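Local coordinates for DNA translocase coupling protein (Clostridium perfringens, PDB 6O1W) that probably binds ATP and DNA as an FtsK/SpoIIIE-family translocase that serves as the coupling protein for plasmid conjugation, at residues Asp102-Val114 with Phe118-Pro130. Sequence-based numbering, arbitrary orientation.
With BGC (beta-D-glucopyranose), chain C.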
# COMPACT_ATOMS: atom_id res chain seq x y z
N ASP A 102 -0.59 -17.29 10.02
CA ASP A 102 -1.11 -18.15 8.94
C ASP A 102 -2.64 -18.36 9.00
O ASP A 102 -3.23 -18.78 8.00
CB ASP A 102 -0.34 -19.49 8.89
CG ASP A 102 0.90 -19.49 7.96
OD1 ASP A 102 1.30 -18.40 7.49
OD2 ASP A 102 1.45 -20.58 7.71
N LYS A 103 -3.30 -17.96 10.11
CA LYS A 103 -4.76 -18.05 10.28
C LYS A 103 -5.52 -17.11 9.33
O LYS A 103 -6.70 -17.36 9.04
CB LYS A 103 -5.17 -17.79 11.75
CG LYS A 103 -5.12 -16.32 12.18
CD LYS A 103 -5.64 -16.12 13.60
CE LYS A 103 -5.48 -14.69 14.05
NZ LYS A 103 -6.23 -14.42 15.31
N TYR A 104 -4.85 -16.03 8.85
CA TYR A 104 -5.40 -15.05 7.93
C TYR A 104 -5.46 -15.54 6.47
O TYR A 104 -6.20 -14.96 5.68
CB TYR A 104 -4.66 -13.70 8.02
CG TYR A 104 -4.69 -13.06 9.39
CD1 TYR A 104 -5.87 -12.53 9.90
CD2 TYR A 104 -3.53 -12.90 10.14
CE1 TYR A 104 -5.90 -11.91 11.15
CE2 TYR A 104 -3.54 -12.30 11.39
CZ TYR A 104 -4.73 -11.81 11.90
OH TYR A 104 -4.74 -11.18 13.11
N ILE A 105 -4.70 -16.59 6.12
CA ILE A 105 -4.67 -17.15 4.77
C ILE A 105 -6.08 -17.54 4.33
O ILE A 105 -6.74 -18.32 5.02
CB ILE A 105 -3.64 -18.30 4.61
CG1 ILE A 105 -2.21 -17.77 4.68
CG2 ILE A 105 -3.86 -19.06 3.28
CD1 ILE A 105 -1.17 -18.77 4.79
N GLU A 106 -6.52 -16.98 3.20
CA GLU A 106 -7.84 -17.21 2.61
C GLU A 106 -7.89 -18.53 1.89
O GLU A 106 -6.92 -18.95 1.27
CB GLU A 106 -8.21 -16.09 1.62
CG GLU A 106 -8.32 -14.72 2.27
CD GLU A 106 -9.47 -14.52 3.24
OE1 GLU A 106 -10.63 -14.77 2.85
OE2 GLU A 106 -9.22 -14.09 4.39
N GLU A 107 -9.08 -19.14 1.94
CA GLU A 107 -9.41 -20.42 1.31
C GLU A 107 -9.56 -20.21 -0.19
O GLU A 107 -9.10 -21.03 -0.99
CB GLU A 107 -10.68 -21.02 1.96
CG GLU A 107 -11.90 -20.09 2.04
CD GLU A 107 -12.08 -19.18 3.26
OE1 GLU A 107 -11.07 -18.81 3.90
OE2 GLU A 107 -13.24 -18.83 3.55
N GLN A 108 -10.14 -19.05 -0.56
CA GLN A 108 -10.35 -18.67 -1.95
C GLN A 108 -9.02 -18.32 -2.63
O GLN A 108 -8.34 -17.37 -2.23
CB GLN A 108 -11.35 -17.51 -2.02
CG GLN A 108 -12.08 -17.41 -3.36
CD GLN A 108 -12.96 -16.19 -3.40
OE1 GLN A 108 -13.71 -15.90 -2.46
NE2 GLN A 108 -12.88 -15.45 -4.48
N GLU A 109 -8.65 -19.10 -3.66
CA GLU A 109 -7.43 -18.93 -4.45
C GLU A 109 -7.44 -17.52 -5.06
O GLU A 109 -8.46 -17.09 -5.58
CB GLU A 109 -7.37 -20.02 -5.55
CG GLU A 109 -6.03 -20.15 -6.25
CD GLU A 109 -5.65 -19.07 -7.25
OE1 GLU A 109 -6.55 -18.55 -7.96
OE2 GLU A 109 -4.45 -18.73 -7.32
N GLY A 110 -6.32 -16.81 -4.98
CA GLY A 110 -6.21 -15.47 -5.54
C GLY A 110 -6.62 -14.34 -4.62
O GLY A 110 -6.44 -13.17 -4.96
N VAL A 111 -7.17 -14.67 -3.46
CA VAL A 111 -7.59 -13.68 -2.45
C VAL A 111 -6.47 -13.60 -1.43
O VAL A 111 -6.04 -14.63 -0.87
CB VAL A 111 -8.97 -13.99 -1.77
CG1 VAL A 111 -9.32 -12.93 -0.73
CG2 VAL A 111 -10.09 -14.07 -2.80
N VAL A 112 -5.99 -12.37 -1.19
CA VAL A 112 -4.95 -12.07 -0.20
C VAL A 112 -5.44 -11.03 0.82
O VAL A 112 -6.32 -10.23 0.51
CB VAL A 112 -3.59 -11.69 -0.87
CG1 VAL A 112 -3.13 -12.79 -1.84
CG2 VAL A 112 -3.66 -10.34 -1.58
N VAL A 113 -4.88 -11.06 2.04
CA VAL A 113 -5.20 -10.13 3.11
C VAL A 113 -3.94 -9.27 3.38
O VAL A 113 -2.85 -9.83 3.54
CB VAL A 113 -5.72 -10.84 4.39
CG1 VAL A 113 -6.33 -9.83 5.36
CG2 VAL A 113 -6.75 -11.91 4.04
N VAL A 114 -4.07 -7.93 3.45
CA VAL A 114 -2.87 -7.12 3.67
C VAL A 114 -2.79 -6.46 5.08
O VAL A 114 -1.73 -5.95 5.44
CB VAL A 114 -2.63 -6.09 2.54
CG1 VAL A 114 -2.33 -6.81 1.23
CG2 VAL A 114 -3.82 -5.16 2.38
N PHE A 118 -10.67 -0.09 10.02
CA PHE A 118 -11.63 0.21 11.10
C PHE A 118 -12.70 -0.87 11.29
O PHE A 118 -12.95 -1.27 12.42
CB PHE A 118 -12.27 1.60 10.92
CG PHE A 118 -11.23 2.69 10.73
CD1 PHE A 118 -10.52 3.18 11.82
CD2 PHE A 118 -10.91 3.15 9.46
CE1 PHE A 118 -9.53 4.16 11.65
CE2 PHE A 118 -9.89 4.11 9.29
CZ PHE A 118 -9.22 4.61 10.38
N SER A 119 -13.31 -1.32 10.18
CA SER A 119 -14.32 -2.37 10.16
C SER A 119 -13.78 -3.49 9.27
O SER A 119 -13.89 -3.41 8.05
CB SER A 119 -15.64 -1.85 9.58
OG SER A 119 -16.15 -0.75 10.31
N GLY A 120 -13.16 -4.48 9.90
CA GLY A 120 -12.61 -5.66 9.22
C GLY A 120 -11.22 -5.52 8.64
O GLY A 120 -10.53 -4.51 8.85
N ASN A 121 -10.80 -6.55 7.89
CA ASN A 121 -9.49 -6.62 7.25
C ASN A 121 -9.55 -6.19 5.80
O ASN A 121 -10.61 -6.20 5.18
CB ASN A 121 -8.93 -8.03 7.36
CG ASN A 121 -8.59 -8.44 8.77
OD1 ASN A 121 -8.13 -7.65 9.59
ND2 ASN A 121 -8.81 -9.70 9.07
N ILE A 122 -8.40 -5.79 5.27
CA ILE A 122 -8.34 -5.39 3.88
C ILE A 122 -8.03 -6.64 3.06
O ILE A 122 -7.00 -7.26 3.29
CB ILE A 122 -7.27 -4.27 3.66
CG1 ILE A 122 -7.62 -2.99 4.46
CG2 ILE A 122 -7.04 -4.00 2.16
CD1 ILE A 122 -8.62 -2.05 3.89
N LYS A 123 -8.93 -7.01 2.13
CA LYS A 123 -8.77 -8.17 1.23
C LYS A 123 -8.66 -7.70 -0.20
O LYS A 123 -9.31 -6.72 -0.58
CB LYS A 123 -9.93 -9.18 1.37
CG LYS A 123 -10.06 -9.79 2.77
CD LYS A 123 -11.08 -10.89 2.85
CE LYS A 123 -11.37 -11.23 4.28
NZ LYS A 123 -12.51 -12.18 4.41
N ILE A 124 -7.77 -8.33 -0.96
CA ILE A 124 -7.57 -8.06 -2.37
C ILE A 124 -7.83 -9.37 -3.12
O ILE A 124 -7.20 -10.38 -2.81
CB ILE A 124 -6.15 -7.50 -2.71
CG1 ILE A 124 -5.80 -6.23 -1.92
CG2 ILE A 124 -6.01 -7.25 -4.23
CD1 ILE A 124 -4.28 -5.92 -1.89
N ASP A 125 -8.76 -9.34 -4.09
CA ASP A 125 -9.05 -10.48 -4.96
C ASP A 125 -8.31 -10.22 -6.27
O ASP A 125 -8.76 -9.42 -7.11
CB ASP A 125 -10.56 -10.64 -5.20
CG ASP A 125 -10.92 -11.85 -6.07
OD1 ASP A 125 -10.01 -12.43 -6.69
OD2 ASP A 125 -12.12 -12.21 -6.12
N LEU A 126 -7.18 -10.91 -6.44
CA LEU A 126 -6.33 -10.77 -7.62
C LEU A 126 -7.03 -11.11 -8.93
O LEU A 126 -6.61 -10.60 -9.95
CB LEU A 126 -5.01 -11.55 -7.45
CG LEU A 126 -4.11 -11.12 -6.28
CD1 LEU A 126 -2.94 -11.97 -6.21
CD2 LEU A 126 -3.66 -9.68 -6.42
N ASN A 127 -8.17 -11.86 -8.89
CA ASN A 127 -8.96 -12.14 -10.11
C ASN A 127 -9.74 -10.87 -10.58
O ASN A 127 -10.15 -10.81 -11.73
CB ASN A 127 -9.92 -13.33 -9.89
CG ASN A 127 -9.21 -14.64 -9.64
OD1 ASN A 127 -9.43 -15.34 -8.64
ND2 ASN A 127 -8.30 -14.99 -10.52
N LYS A 128 -9.91 -9.88 -9.69
CA LYS A 128 -10.64 -8.63 -9.97
C LYS A 128 -9.72 -7.41 -10.13
O LYS A 128 -9.94 -6.59 -11.01
CB LYS A 128 -11.68 -8.38 -8.87
CG LYS A 128 -12.80 -9.42 -8.90
CD LYS A 128 -13.64 -9.45 -7.64
CE LYS A 128 -14.79 -10.42 -7.81
NZ LYS A 128 -15.54 -10.63 -6.54
N SER A 129 -8.66 -7.33 -9.29
CA SER A 129 -7.70 -6.22 -9.28
C SER A 129 -6.32 -6.91 -9.28
O SER A 129 -5.84 -7.34 -8.25
CB SER A 129 -7.95 -5.33 -8.07
OG SER A 129 -7.87 -6.11 -6.89
N PRO A 130 -5.79 -7.17 -10.50
CA PRO A 130 -4.65 -8.10 -10.62
C PRO A 130 -3.26 -7.61 -10.24
O PRO A 130 -2.37 -8.45 -10.08
CB PRO A 130 -4.68 -8.51 -12.11
CG PRO A 130 -5.35 -7.36 -12.81
CD PRO A 130 -6.34 -6.80 -11.83
C2 BGC C . -12.11 -2.09 1.30
C3 BGC C . -12.38 -2.78 2.63
C4 BGC C . -13.00 -4.15 2.39
C5 BGC C . -11.95 -5.05 1.74
C6 BGC C . -12.52 -6.24 0.99
C1 BGC C . -11.62 -3.09 0.24
O1 BGC C . -12.63 -3.31 -0.68
O2 BGC C . -11.17 -1.04 1.46
O3 BGC C . -13.25 -1.99 3.44
O4 BGC C . -13.45 -4.75 3.61
O5 BGC C . -11.12 -4.30 0.83
O6 BGC C . -13.11 -5.91 -0.26
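A beta hairpin of strands 111-116 and 121-125 forms one margin of the large mixed sheet in the FtsK/SpoIIIE-type P-loop ATPase region of TcpA, with 121-125 the outermost strand in this chain. Val-112 and Ile-124 are the hydrogen-bonded pair: Val-112 N donates to Ile-124 O and Ile-124 N returns the bond to Val-112 O, each at 2.8 Å. Val-114 N to Ile-122 O and Leu-126 N to Gly-110 O extend the ladder at its two ends.

The face with Val-112 and Ile-124 is apolar. Val-112 turns CG2 to Ile-124 CB. With CG1 anti to the carbonyl carbon (chi1 -66°), Val-114 is left with CG2 between its backbone N and carbonyl carbon, where it meets Ile-122 CG2 at 3.4 Å, tighter than ordinary van der Waals contact, while its CG1 meets Ile-124 CD1 at 3.8 Å. Phe-338 touches both Val-114 and Ile-122, and Leu-126 reaches helix 142-155, into which the Walker A loop runs.

On the other face, Val-113 lays CG1 against Asn-121 CB and runs side by side with Lys-123. The extended Lys-123 chain crosses Glu-106 at about a right angle, and its NZ makes a 3.6 Å salt bridge to Glu-106 OE1. Further along this face, at the non-hydrogen-bonded pair Val-111/Asp-125, Val-111 CG2 rests on Asp-125 CG.

Along the outer edge of strand 121-125 sits a beta-D-glucopyranose, its O5 3.3 Å from Lys-123 O and its O2 near Ile-122 CD1; Phe-329 and Val-336 complete the pocket.

Where the strand ends, with CG anti to the backbone N (chi1 -178°), the Asp-125 carboxylate closes an Asx turn: OD1 accepts Asn-127 N at 2.9 Å from above the carboxylate plane.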